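Local coordinates for protein agmatinase (Burkholderia thailandensis, PDB 4DZ4) that probably hydrolyses agmatine to putrescine and urea, as a manganese-dependent member of the arginase family, at residues M5-Y10 with A14-S19; A72-S77 with V98-D103; D129-T134 with Q151-P156; G137-T142 with T244-C249; H223-T228 with L272-G277. One frame throughout, in Å; residues are numbered along the deposited sequence.

Contact 1. Residues M5-Y10 with A14-S19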
# COMPACT_ATOMS: atom_id res chain seq x y z
N MET B 5 -20.24 -41.27 -10.55
CA MET B 5 -19.24 -42.26 -10.87
C MET B 5 -18.12 -41.66 -11.73
O MET B 5 -18.39 -41.05 -12.78
CB MET B 5 -19.92 -43.43 -11.58
CG MET B 5 -18.98 -44.58 -11.85
SD MET B 5 -19.88 -45.86 -12.73
CE MET B 5 -20.99 -46.39 -11.44
N ASN B 6 -16.88 -41.82 -11.26
CA ASN B 6 -15.71 -41.24 -11.93
C ASN B 6 -15.74 -39.71 -12.00
O ASN B 6 -15.16 -39.12 -12.91
CB ASN B 6 -15.53 -41.85 -13.33
CG ASN B 6 -15.30 -43.36 -13.29
OD1 ASN B 6 -15.91 -44.12 -14.05
ND2 ASN B 6 -14.42 -43.79 -12.41
N GLU B 7 -16.43 -39.08 -11.04
CA GLU B 7 -16.42 -37.60 -10.90
C GLU B 7 -14.98 -37.11 -10.88
O GLU B 7 -14.17 -37.55 -10.05
CB GLU B 7 -17.12 -37.17 -9.61
CG GLU B 7 -17.25 -35.64 -9.49
CD GLU B 7 -17.87 -35.16 -8.18
OE1 GLU B 7 -17.92 -35.91 -7.17
OE2 GLU B 7 -18.31 -33.98 -8.17
N THR B 8 -14.65 -36.21 -11.80
CA THR B 8 -13.37 -35.53 -11.75
C THR B 8 -13.56 -34.35 -10.81
O THR B 8 -14.63 -33.73 -10.80
CB THR B 8 -12.98 -34.98 -13.13
OG1 THR B 8 -13.88 -33.92 -13.47
CG2 THR B 8 -13.02 -36.09 -14.20
N LEU B 9 -12.55 -34.06 -9.99
CA LEU B 9 -12.63 -32.99 -9.03
C LEU B 9 -11.76 -31.84 -9.52
O LEU B 9 -10.61 -31.71 -9.13
CB LEU B 9 -12.16 -33.48 -7.66
CG LEU B 9 -12.94 -34.63 -7.02
CD1 LEU B 9 -12.42 -34.85 -5.62
CD2 LEU B 9 -14.44 -34.35 -7.00
N TYR B 10 -12.31 -31.05 -10.42
CA TYR B 10 -11.63 -29.84 -10.84
C TYR B 10 -12.14 -28.73 -9.96
O TYR B 10 -13.28 -28.29 -10.11
CB TYR B 10 -11.94 -29.55 -12.32
CG TYR B 10 -11.24 -30.49 -13.26
CD1 TYR B 10 -9.91 -30.28 -13.62
CD2 TYR B 10 -11.89 -31.59 -13.79
CE1 TYR B 10 -9.24 -31.14 -14.47
CE2 TYR B 10 -11.22 -32.47 -14.65
CZ TYR B 10 -9.90 -32.23 -14.98
OH TYR B 10 -9.22 -33.08 -15.83
N ALA B 14 -10.94 -28.96 -1.17
CA ALA B 14 -11.07 -28.87 0.28
C ALA B 14 -12.47 -29.24 0.80
O ALA B 14 -12.63 -29.66 1.96
CB ALA B 14 -10.68 -27.46 0.73
N ILE B 15 -13.48 -29.09 -0.05
CA ILE B 15 -14.86 -29.35 0.35
C ILE B 15 -15.49 -30.51 -0.43
O ILE B 15 -16.60 -30.91 -0.12
CB ILE B 15 -15.75 -28.06 0.28
CG1 ILE B 15 -15.89 -27.52 -1.17
CG2 ILE B 15 -15.22 -27.01 1.28
CD1 ILE B 15 -17.00 -26.47 -1.37
N ARG B 16 -14.79 -31.01 -1.45
CA ARG B 16 -15.33 -32.03 -2.36
C ARG B 16 -14.65 -33.41 -2.23
O ARG B 16 -15.29 -34.45 -2.48
CB ARG B 16 -15.23 -31.56 -3.82
CG ARG B 16 -16.08 -30.35 -4.18
CD ARG B 16 -15.78 -29.90 -5.61
NE ARG B 16 -16.30 -30.85 -6.60
CZ ARG B 16 -15.93 -30.92 -7.88
NH1 ARG B 16 -15.01 -30.10 -8.38
NH2 ARG B 16 -16.50 -31.82 -8.69
N ARG B 17 -13.36 -33.44 -1.89
CA ARG B 17 -12.66 -34.74 -1.81
C ARG B 17 -13.26 -35.67 -0.75
O ARG B 17 -13.38 -35.32 0.41
CB ARG B 17 -11.16 -34.55 -1.52
CG ARG B 17 -10.30 -34.34 -2.76
CD ARG B 17 -8.81 -34.50 -2.43
NE ARG B 17 -8.56 -33.70 -1.26
CZ ARG B 17 -8.20 -32.42 -1.26
NH1 ARG B 17 -7.99 -31.76 -2.40
NH2 ARG B 17 -8.07 -31.81 -0.10
N PRO B 18 -13.59 -36.90 -1.16
CA PRO B 18 -14.20 -37.85 -0.23
C PRO B 18 -13.21 -38.46 0.77
O PRO B 18 -13.65 -38.97 1.79
CB PRO B 18 -14.74 -38.95 -1.16
CG PRO B 18 -13.89 -38.85 -2.39
CD PRO B 18 -13.57 -37.39 -2.55
N SER B 19 -11.91 -38.46 0.46
CA SER B 19 -10.88 -39.08 1.30
C SER B 19 -9.93 -38.01 1.82
O SER B 19 -9.80 -36.96 1.19
CB SER B 19 -10.08 -40.11 0.48
OG SER B 19 -8.81 -40.44 1.05
O HOH W 1 -18.90 -32.19 -6.01
O HOH W 2 -17.64 -34.69 -4.34
O HOH W 3 -15.14 -31.17 -11.48
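Leu-9 and Arg-16, whose CA atoms are the nearest of the two segments at 7.3 Å, mark where the N-terminal arm doubles back: 5-10 runs as irregular chain, and 14-19 begins in a weakly bonded helical turn. This small surface loop is closed mainly by Arg-16. Its NH2 gives a hydrogen bond to Glu-7 OE2 at 2.9 Å, part of a salt bridge and fairly straight at 160°. The carboxylate oxygen lies in the guanidinium plane, yet the arginine meets it from above the carboxylate plane, and the two planes stand 61° apart. Glu-7 OE1 turns instead to Gly-3 N. The Arg-16 chain, bent at chi3 (70°), brings its guanidinium over the side chain of Leu-9, whose CD2 rests on one face, 3.7 Å from Arg-16 NH2. The other methyl, Leu-9 CD1, lies against the side chain of Arg-17, 3.6 Å from its CG, and, more loosely, against Pro-18 CD. Arg-17 spends its own charge elsewhere, on Arg-37 O and Asn-39 OD1. A second subunit is close by: its Trp-105 meets the ring of Tyr-10. Water reinforces the closure, with water 2 donating to both Glu-7 OE1 and Arg-16 O, while water 1 donates to Glu-7 OE2 at 2.9 Å and accepts from Arg-16 NE at 3.0 Å.

Contact 2. Residues A72-S77 with V98-D103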
# COMPACT_ATOMS: atom_id res chain seq x y z
N ALA B 72 -4.27 -15.51 6.48
CA ALA B 72 -3.23 -15.03 5.55
C ALA B 72 -2.35 -16.18 5.10
O ALA B 72 -1.99 -16.27 3.92
CB ALA B 72 -2.40 -13.92 6.19
N VAL B 73 -1.98 -17.05 6.03
CA VAL B 73 -1.12 -18.19 5.70
C VAL B 73 -1.88 -19.19 4.79
O VAL B 73 -1.30 -19.68 3.82
CB VAL B 73 -0.57 -18.87 6.97
CG1 VAL B 73 0.25 -20.12 6.59
CG2 VAL B 73 0.31 -17.87 7.73
N ARG B 74 -3.16 -19.45 5.08
CA ARG B 74 -3.97 -20.25 4.17
C ARG B 74 -3.99 -19.70 2.74
O ARG B 74 -3.74 -20.44 1.79
CB ARG B 74 -5.39 -20.43 4.70
CG ARG B 74 -5.45 -21.31 5.93
CD ARG B 74 -6.88 -21.37 6.42
NE ARG B 74 -7.04 -22.29 7.57
CZ ARG B 74 -7.27 -21.96 8.84
NH1 ARG B 74 -7.46 -20.68 9.24
NH2 ARG B 74 -7.40 -22.93 9.74
N ALA B 75 -4.28 -18.40 2.60
CA ALA B 75 -4.32 -17.78 1.28
C ALA B 75 -2.96 -17.87 0.58
O ALA B 75 -2.90 -18.03 -0.64
CB ALA B 75 -4.78 -16.32 1.37
N ALA B 76 -1.87 -17.74 1.34
CA ALA B 76 -0.54 -17.77 0.78
C ALA B 76 -0.05 -19.16 0.40
O ALA B 76 1.05 -19.29 -0.17
CB ALA B 76 0.44 -17.15 1.77
N SER B 77 -0.81 -20.19 0.76
CA SER B 77 -0.37 -21.57 0.53
C SER B 77 -0.83 -22.13 -0.83
O SER B 77 -0.52 -23.27 -1.16
CB SER B 77 -0.86 -22.48 1.68
OG SER B 77 -2.28 -22.69 1.57
N VAL B 98 -3.57 -35.24 6.00
CA VAL B 98 -3.52 -33.89 6.58
C VAL B 98 -4.85 -33.21 6.34
O VAL B 98 -5.32 -33.21 5.19
CB VAL B 98 -2.40 -33.05 5.93
CG1 VAL B 98 -2.28 -31.67 6.60
CG2 VAL B 98 -1.07 -33.77 6.00
N ILE B 99 -5.44 -32.63 7.39
CA ILE B 99 -6.69 -31.89 7.24
C ILE B 99 -6.51 -30.47 7.77
O ILE B 99 -5.53 -30.17 8.50
CB ILE B 99 -7.86 -32.56 7.98
CG1 ILE B 99 -7.60 -32.51 9.52
CG2 ILE B 99 -8.04 -33.98 7.43
CD1 ILE B 99 -8.78 -32.83 10.44
N ASP B 100 -7.43 -29.60 7.37
CA ASP B 100 -7.54 -28.26 7.98
C ASP B 100 -8.82 -28.29 8.85
O ASP B 100 -9.94 -28.41 8.36
CB ASP B 100 -7.57 -27.18 6.88
CG ASP B 100 -7.45 -25.76 7.43
OD1 ASP B 100 -7.86 -25.55 8.59
OD2 ASP B 100 -6.99 -24.87 6.68
N TYR B 101 -8.59 -28.18 10.15
CA TYR B 101 -9.61 -28.25 11.19
C TYR B 101 -10.42 -26.95 11.24
O TYR B 101 -11.49 -26.89 11.85
CB TYR B 101 -8.85 -28.44 12.52
CG TYR B 101 -9.67 -28.55 13.82
CD1 TYR B 101 -9.89 -29.78 14.42
CD2 TYR B 101 -10.15 -27.41 14.46
CE1 TYR B 101 -10.61 -29.86 15.63
CE2 TYR B 101 -10.88 -27.48 15.64
CZ TYR B 101 -11.10 -28.69 16.23
OH TYR B 101 -11.84 -28.73 17.42
N GLY B 102 -9.92 -25.90 10.60
CA GLY B 102 -10.43 -24.56 10.85
C GLY B 102 -9.70 -23.94 12.05
O GLY B 102 -8.50 -24.16 12.26
N ASP B 103 -10.42 -23.19 12.87
CA ASP B 103 -9.77 -22.44 13.95
C ASP B 103 -10.26 -22.77 15.36
O ASP B 103 -11.38 -23.26 15.56
CB ASP B 103 -9.96 -20.93 13.72
CG ASP B 103 -9.32 -20.45 12.43
OD1 ASP B 103 -8.21 -20.93 12.07
OD2 ASP B 103 -9.92 -19.58 11.75
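Arg-74 faces Asp-100 with 9.6 Å between their CA atoms, where helix 72-76 runs past strand 98-103 at an axis distance of 12.1 Å and an angle of 144° between their directions. That is a wide gap, and the long Arg-74 side chain, extended from CG to NE, bridges it. Its guanidinium grips Asp-100 side-on: NE reaches OD2 at 2.7 Å and NH2 reaches OD1 at 2.9 Å, each on the syn lone pair, with the two flat groups nearly coplanar. The far end of the guanidinium takes Asp-103, whose OD1 accepts from NH1 at 2.9 Å and from NH2 at 3.2 Å; here the planes are turned 53° apart. NH2 also makes a weak bond to Gly-102 O. The result is a buried salt-bridge network tying one helix to the parallel sheet of this arginase-family α/β fold, through a strand that lies between 39-40 and 49-54. Asp-100 is itself held in position, because its OD1 also accepts from Gly-102 N at 2.9 Å in an Asx turn, and its OD2 takes Phe-35 N as well. The subunit interface adds to the hold on Asp-103, with Gly-31 N of a second subunit bonded to OD2. On the helix side, Arg-74 O is claimed twice, by Ser-77 N and by Ser-77 OG, the latter at 2.7 Å.

Contact 3. Residues D129-T134 with Q151-P156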
# COMPACT_ATOMS: atom_id res chain seq x y z
N ASP B 129 -4.24 -38.85 18.32
CA ASP B 129 -2.89 -39.19 17.84
C ASP B 129 -2.40 -38.50 16.54
O ASP B 129 -1.28 -38.77 16.10
CB ASP B 129 -2.70 -40.70 17.70
CG ASP B 129 -2.94 -41.44 19.01
OD1 ASP B 129 -2.79 -40.83 20.09
OD2 ASP B 129 -3.28 -42.64 18.94
N ALA B 130 -3.20 -37.63 15.92
CA ALA B 130 -2.65 -36.72 14.90
C ALA B 130 -1.62 -35.78 15.54
O ALA B 130 -1.70 -35.49 16.73
CB ALA B 130 -3.77 -35.90 14.25
N ARG B 131 -0.64 -35.33 14.75
CA ARG B 131 0.26 -34.26 15.16
C ARG B 131 -0.47 -32.95 14.90
O ARG B 131 -1.33 -32.88 14.01
CB ARG B 131 1.51 -34.22 14.29
CG ARG B 131 2.30 -35.52 14.17
CD ARG B 131 2.98 -35.88 15.46
NE ARG B 131 3.91 -36.98 15.20
CZ ARG B 131 4.61 -37.62 16.13
NH1 ARG B 131 4.48 -37.30 17.41
NH2 ARG B 131 5.43 -38.59 15.76
N MET B 132 -0.08 -31.90 15.62
CA MET B 132 -0.63 -30.55 15.41
C MET B 132 0.38 -29.66 14.70
O MET B 132 1.52 -29.56 15.13
CB MET B 132 -1.04 -29.88 16.72
CG MET B 132 -2.24 -30.53 17.37
SD MET B 132 -2.73 -29.65 18.87
CE MET B 132 -3.35 -28.09 18.23
N LEU B 133 -0.06 -29.06 13.60
CA LEU B 133 0.67 -27.95 12.97
C LEU B 133 -0.23 -26.71 13.10
O LEU B 133 -1.27 -26.61 12.43
CB LEU B 133 0.92 -28.29 11.50
CG LEU B 133 1.68 -27.25 10.69
CD1 LEU B 133 2.91 -26.78 11.41
CD2 LEU B 133 2.03 -27.77 9.28
N THR B 134 0.13 -25.80 13.99
CA THR B 134 -0.78 -24.71 14.34
C THR B 134 -0.30 -23.38 13.75
O THR B 134 0.88 -23.09 13.78
CB THR B 134 -0.94 -24.64 15.87
OG1 THR B 134 -1.32 -25.93 16.37
CG2 THR B 134 -2.06 -23.64 16.27
N GLN B 151 1.10 -32.94 28.32
CA GLN B 151 0.13 -33.94 28.83
C GLN B 151 0.27 -35.26 28.07
O GLN B 151 0.22 -36.33 28.65
CB GLN B 151 -1.33 -33.46 28.72
CG GLN B 151 -1.78 -32.38 29.71
CD GLN B 151 -3.17 -31.79 29.40
OE1 GLN B 151 -3.87 -32.21 28.47
NE2 GLN B 151 -3.58 -30.80 30.20
N LYS B 152 0.42 -35.17 26.75
CA LYS B 152 0.47 -36.35 25.90
C LYS B 152 1.85 -36.99 25.84
O LYS B 152 1.95 -38.19 25.95
CB LYS B 152 0.01 -36.02 24.48
CG LYS B 152 -0.03 -37.23 23.56
CD LYS B 152 -0.64 -36.89 22.22
CE LYS B 152 -0.82 -38.11 21.33
NZ LYS B 152 -1.79 -39.13 21.84
N TYR B 153 2.88 -36.16 25.66
CA TYR B 153 4.23 -36.60 25.34
C TYR B 153 5.19 -36.57 26.53
O TYR B 153 6.34 -37.01 26.40
CB TYR B 153 4.81 -35.75 24.21
CG TYR B 153 4.14 -35.98 22.89
CD1 TYR B 153 4.47 -37.11 22.13
CD2 TYR B 153 3.17 -35.09 22.39
CE1 TYR B 153 3.85 -37.36 20.92
CE2 TYR B 153 2.54 -35.33 21.17
CZ TYR B 153 2.89 -36.47 20.44
OH TYR B 153 2.32 -36.76 19.22
N GLY B 154 4.71 -36.10 27.67
CA GLY B 154 5.52 -36.01 28.88
C GLY B 154 6.29 -34.70 28.93
O GLY B 154 6.29 -33.90 27.98
N LYS B 155 6.93 -34.47 30.07
CA LYS B 155 7.76 -33.29 30.22
C LYS B 155 9.06 -33.65 30.93
O LYS B 155 9.09 -34.64 31.65
CB LYS B 155 7.01 -32.16 30.95
CG LYS B 155 6.48 -32.50 32.33
CD LYS B 155 5.87 -31.23 32.91
CE LYS B 155 4.76 -31.55 33.88
NZ LYS B 155 5.31 -32.15 35.12
N PRO B 156 10.14 -32.88 30.70
CA PRO B 156 10.20 -31.68 29.85
C PRO B 156 10.44 -31.97 28.36
O PRO B 156 11.10 -32.95 28.01
CB PRO B 156 11.37 -30.89 30.44
CG PRO B 156 12.30 -31.95 30.96
CD PRO B 156 11.42 -33.12 31.41
O HOH W 4 1.02 -39.00 18.25
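Tyr-153, at the end of helix 142-153, pushes its hydroxyl against Arg-131 at the start of strand 131-136. With CG beside the backbone N (chi1 -69°), the ring points its OH across to the strand, and Arg-131 NH1 lies 2.9 Å from Tyr-153 OH in a weak hydrogen bond bent to 125°. The guanidinium and the ring are not far from parallel, 23° apart, but NH1 comes in obliquely. Water 4, 2.8 Å from Tyr-153 OH, donates a longer bond to Asp-129 O at 3.2 Å and so links the tyrosine to the loop before the strand.

Lys-152 works beside it. Its CG lies over one face of the Tyr-153 ring, offset toward the rim, and a bend at the last torsion of an otherwise extended chain brings NZ to Asp-129 OD1 at 2.6 Å, a salt bridge. The ammonium meets that oxygen nearly along its C-O bond, and the two side chains cross at about a right angle. NZ has a further partner in Leu-126 O, at the end of helix 114-126, so this one lysine ties the tail of one helix and the turn after it to the end of the next. Asp-129, with positive phi, is the residue that leaves the first of these helices.

Helix 142-153 follows strand 131-136 and leads to strand 158-162, a β-α-β crossover with two strands lying between them in the sheet. Its closing end is held here by polar and charged bonds at the surface, so the strength of this link probably depends on solvent and ions.

Contact 4. Residues G137-T142 with T244-C249. With MN (manganese (II) ion), chain P; MN (manganese (II) ion), chain Q.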
# COMPACT_ATOMS: atom_id res chain seq x y z
N GLY B 137 -1.71 -15.88 14.53
CA GLY B 137 -1.78 -15.75 15.98
C GLY B 137 -0.42 -15.36 16.57
O GLY B 137 0.66 -15.68 16.04
N ASP B 138 -0.49 -14.66 17.69
CA ASP B 138 0.74 -14.22 18.36
C ASP B 138 1.40 -15.36 19.15
O ASP B 138 0.81 -16.44 19.33
CB ASP B 138 0.53 -12.92 19.16
CG ASP B 138 -0.21 -13.14 20.51
OD1 ASP B 138 0.15 -14.08 21.26
OD2 ASP B 138 -1.10 -12.31 20.84
N HIS B 139 2.65 -15.15 19.54
CA HIS B 139 3.44 -16.25 20.11
C HIS B 139 2.92 -16.80 21.42
O HIS B 139 3.30 -17.92 21.82
CB HIS B 139 4.91 -15.84 20.25
CG HIS B 139 5.88 -16.95 19.88
ND1 HIS B 139 7.14 -16.71 19.48
CD2 HIS B 139 5.72 -18.33 19.86
CE1 HIS B 139 7.75 -17.87 19.20
NE2 HIS B 139 6.88 -18.87 19.43
N TYR B 140 2.08 -16.04 22.11
CA TYR B 140 1.53 -16.54 23.38
C TYR B 140 0.89 -17.92 23.19
O TYR B 140 0.93 -18.76 24.11
CB TYR B 140 0.50 -15.57 23.97
CG TYR B 140 -0.11 -16.15 25.23
CD1 TYR B 140 0.52 -16.01 26.46
CD2 TYR B 140 -1.32 -16.88 25.16
CE1 TYR B 140 -0.03 -16.58 27.61
CE2 TYR B 140 -1.87 -17.45 26.30
CZ TYR B 140 -1.23 -17.28 27.52
OH TYR B 140 -1.76 -17.83 28.67
N ILE B 141 0.30 -18.16 22.01
CA ILE B 141 -0.44 -19.44 21.81
C ILE B 141 0.42 -20.67 22.10
O ILE B 141 -0.10 -21.73 22.48
CB ILE B 141 -1.10 -19.54 20.41
CG1 ILE B 141 -0.05 -19.78 19.30
CG2 ILE B 141 -1.99 -18.30 20.15
CD1 ILE B 141 -0.64 -20.08 17.91
N THR B 142 1.74 -20.55 21.90
CA THR B 142 2.61 -21.71 22.07
C THR B 142 2.67 -22.24 23.52
O THR B 142 2.87 -23.45 23.74
CB THR B 142 4.00 -21.39 21.54
OG1 THR B 142 3.88 -20.95 20.18
CG2 THR B 142 4.90 -22.66 21.58
N THR B 244 8.75 -24.23 17.16
CA THR B 244 7.90 -23.04 17.12
C THR B 244 8.61 -22.00 16.27
O THR B 244 9.76 -21.65 16.55
CB THR B 244 7.52 -22.54 18.54
OG1 THR B 244 6.73 -21.34 18.44
CG2 THR B 244 8.76 -22.27 19.43
N PHE B 245 7.97 -21.59 15.19
CA PHE B 245 8.59 -20.67 14.25
C PHE B 245 7.89 -19.33 14.26
O PHE B 245 6.78 -19.20 13.72
CB PHE B 245 8.60 -21.26 12.83
CG PHE B 245 9.60 -20.61 11.92
CD1 PHE B 245 9.40 -19.30 11.48
CD2 PHE B 245 10.77 -21.30 11.52
CE1 PHE B 245 10.34 -18.66 10.66
CE2 PHE B 245 11.69 -20.68 10.67
CZ PHE B 245 11.48 -19.36 10.24
N ASP B 246 8.53 -18.33 14.85
CA ASP B 246 8.02 -16.95 14.83
C ASP B 246 8.58 -16.34 13.53
O ASP B 246 9.77 -16.29 13.35
CB ASP B 246 8.50 -16.22 16.10
CG ASP B 246 8.07 -14.71 16.17
OD1 ASP B 246 7.69 -14.13 15.13
OD2 ASP B 246 8.15 -14.13 17.28
N ILE B 247 7.69 -15.95 12.61
CA ILE B 247 8.10 -15.41 11.31
C ILE B 247 9.07 -14.21 11.43
O ILE B 247 9.87 -13.98 10.50
CB ILE B 247 6.87 -15.09 10.43
CG1 ILE B 247 7.22 -15.21 8.91
CG2 ILE B 247 6.23 -13.74 10.83
CD1 ILE B 247 7.71 -16.56 8.43
N ASP B 248 9.07 -13.52 12.56
CA ASP B 248 10.03 -12.41 12.77
C ASP B 248 11.47 -12.88 12.98
O ASP B 248 12.39 -12.06 13.09
CB ASP B 248 9.55 -11.40 13.84
CG ASP B 248 9.74 -11.88 15.30
OD1 ASP B 248 9.01 -11.31 16.16
OD2 ASP B 248 10.56 -12.78 15.61
N CYS B 249 11.68 -14.20 13.01
CA CYS B 249 13.04 -14.76 12.85
C CYS B 249 13.66 -14.21 11.52
O CYS B 249 14.83 -13.83 11.47
CB CYS B 249 12.95 -16.29 12.77
SG CYS B 249 14.58 -17.05 12.59
MN MN P . 8.16 -14.79 19.77
MN MN Q . 9.52 -12.57 17.87
O HOH W 5 8.70 -12.92 19.74
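His-139 points its ring at strand 244-246, with one nitrogen for the protein and the other for metal. NE2 donates to Thr-244 OG1 at 2.7 Å, the oxygen tilted 18° from the ring plane, and this fixes the rotation of the imidazole so that ND1 faces the first manganese (chain P) at 2.2 Å. A chi1 of 178° turns OG1 of Thr-244, not CG2, to the histidine. That oxygen is also bonded to Asp-287 OD1, while Asp-287 OD2 takes Thr-142 OG1, a second shell that probably helps hold Thr-244 for the histidine. Two residues along, Asp-246 packs its CB 3.6 Å from His-139 CE1, carboxylate and ring nearly perpendicular. Its OD2 bridges the two ions, 2.2 Å from the second manganese (chain Q) and a longer 2.6 Å from the first, while OD1 accepts from Asp-248 N in an Asx turn that brings Asp-248 round. That aspartate chelates the second manganese with both oxygens, OD1 at 2.2 Å and OD2 at 2.5 Å. Water 5 spans the pair of ions as well. Asp-163 and Asp-167 also bind the first ion, Asp-163 and His-165 the second, giving the binuclear manganese cluster at the strand ends that is the hallmark of the arginase family.

Contact 5. Residues H223-T228 with L272-G277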
# COMPACT_ATOMS: atom_id res chain seq x y z
N HIS B 223 28.09 -18.89 10.45
CA HIS B 223 28.37 -20.33 10.39
C HIS B 223 27.60 -21.05 9.34
O HIS B 223 28.04 -22.11 8.86
CB HIS B 223 28.17 -20.95 11.76
CG HIS B 223 29.16 -20.47 12.79
ND1 HIS B 223 28.90 -19.46 13.64
CD2 HIS B 223 30.47 -20.86 13.05
CE1 HIS B 223 29.97 -19.23 14.42
NE2 HIS B 223 30.94 -20.09 14.06
N GLY B 224 26.42 -20.53 8.99
CA GLY B 224 25.64 -21.07 7.87
C GLY B 224 24.59 -22.07 8.31
O GLY B 224 24.57 -22.51 9.46
N ALA B 225 23.71 -22.42 7.37
CA ALA B 225 22.56 -23.25 7.67
C ALA B 225 22.92 -24.68 8.08
O ALA B 225 22.31 -25.21 9.01
CB ALA B 225 21.58 -23.25 6.48
N ARG B 226 23.91 -25.29 7.42
CA ARG B 226 24.25 -26.69 7.74
C ARG B 226 24.78 -26.76 9.17
O ARG B 226 24.39 -27.63 9.94
CB ARG B 226 25.25 -27.31 6.74
N ALA B 227 25.65 -25.82 9.53
CA ALA B 227 26.22 -25.78 10.87
C ALA B 227 25.13 -25.57 11.94
O ALA B 227 25.15 -26.17 13.02
CB ALA B 227 27.30 -24.70 10.96
N THR B 228 24.15 -24.73 11.60
CA THR B 228 23.06 -24.41 12.52
C THR B 228 22.20 -25.65 12.71
O THR B 228 21.88 -26.04 13.84
CB THR B 228 22.19 -23.28 11.94
OG1 THR B 228 23.01 -22.10 11.78
CG2 THR B 228 21.02 -22.98 12.84
N LEU B 272 14.63 -22.02 5.51
CA LEU B 272 14.07 -23.21 4.90
C LEU B 272 15.14 -24.31 4.79
O LEU B 272 14.84 -25.50 4.93
CB LEU B 272 13.45 -22.88 3.54
CG LEU B 272 12.19 -21.98 3.63
CD1 LEU B 272 11.77 -21.62 2.22
CD2 LEU B 272 11.04 -22.66 4.39
N ALA B 273 16.39 -23.90 4.54
CA ALA B 273 17.50 -24.86 4.45
C ALA B 273 17.64 -25.59 5.80
O ALA B 273 17.89 -26.80 5.84
CB ALA B 273 18.80 -24.15 4.09
N ILE B 274 17.48 -24.83 6.89
CA ILE B 274 17.54 -25.42 8.24
C ILE B 274 16.34 -26.35 8.48
O ILE B 274 16.53 -27.52 8.82
CB ILE B 274 17.63 -24.33 9.33
CG1 ILE B 274 18.93 -23.53 9.17
CG2 ILE B 274 17.59 -24.97 10.73
CD1 ILE B 274 18.88 -22.19 9.92
N VAL B 275 15.13 -25.85 8.28
CA VAL B 275 13.92 -26.65 8.55
C VAL B 275 13.90 -27.94 7.73
O VAL B 275 13.62 -29.03 8.26
CB VAL B 275 12.63 -25.83 8.36
CG1 VAL B 275 11.37 -26.72 8.48
CG2 VAL B 275 12.58 -24.74 9.43
N ARG B 276 14.27 -27.83 6.46
CA ARG B 276 14.27 -28.98 5.58
C ARG B 276 15.23 -30.08 6.01
O ARG B 276 15.04 -31.25 5.63
CB ARG B 276 14.56 -28.57 4.15
CG ARG B 276 13.40 -27.83 3.50
CD ARG B 276 13.84 -27.27 2.16
NE ARG B 276 12.85 -26.32 1.61
CZ ARG B 276 13.12 -25.52 0.58
NH1 ARG B 276 14.33 -25.57 0.01
NH2 ARG B 276 12.20 -24.69 0.11
N GLY B 277 16.24 -29.73 6.80
CA GLY B 277 17.25 -30.71 7.21
C GLY B 277 16.96 -31.41 8.53
O GLY B 277 17.79 -32.19 9.02
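This is apolar helix-helix packing beside the parallel sheet, where the first turn of helix 225-236 lies against the last part of helix 268-276. Ala-225 and Ile-274 bring their CA atoms to 5.5 Å, a close approach probably helped by the small side chain of Ala-225. Ala-225 CB fits between two neighbours, 3.8 Å from Ala-273 CB and 3.8 Å from Ile-274 CG1. The isoleucine sets CG1 beside its backbone N (chi1 -62°) and extends from there, so that CG1 also lies on Ala-225 O and its tip CD1 reaches one turn farther, to Thr-228 CG2 at 3.7 Å. Thr-228 can offer that methyl because its hydroxyl is turned back on its own helix: OG1 donates to Gly-224 O at 2.8 Å, arriving well above the carbonyl plane, and Thr-228 N uses the same oxygen at 3.1 Å. Gly-224, with positive phi, leaves helix 217-223 and occupies the N-cap position of the next. Beyond the two segments Ile-274 touches Phe-162 of strand 158-162, and Thr-228 touches Trp-219 and Val-220. The two helices, in contact through the first turn of one and the last turn of the other, flank strand 240-246 in sequence and pack on the parallel sheet of the α/β arginase fold.

Contacts 2 and 4 are fully buried, contacts 1 and 3 lie at the surface, and contact 5 is partly covered. Contacts 2, 3 and 4 all reach the one parallel sheet. Contacts 3 and 4 share the run from strand 131-136 to helix 142-153 and touch through Thr-134 CG2 and Ile-141 CD1; strand 240-246 of contact 4 is flanked in sequence by the two helices of contact 5. Charge is used in different ways: a water-laced arginine bridge in contact 1, a buried salt-bridge network in contact 2, a surface lysine-aspartate bridge and a weak arginine-tyrosine bond in contact 3, and metal ligands in contact 4. Contact 5 is apolar. Contacts 1 and 2 both meet the second subunit.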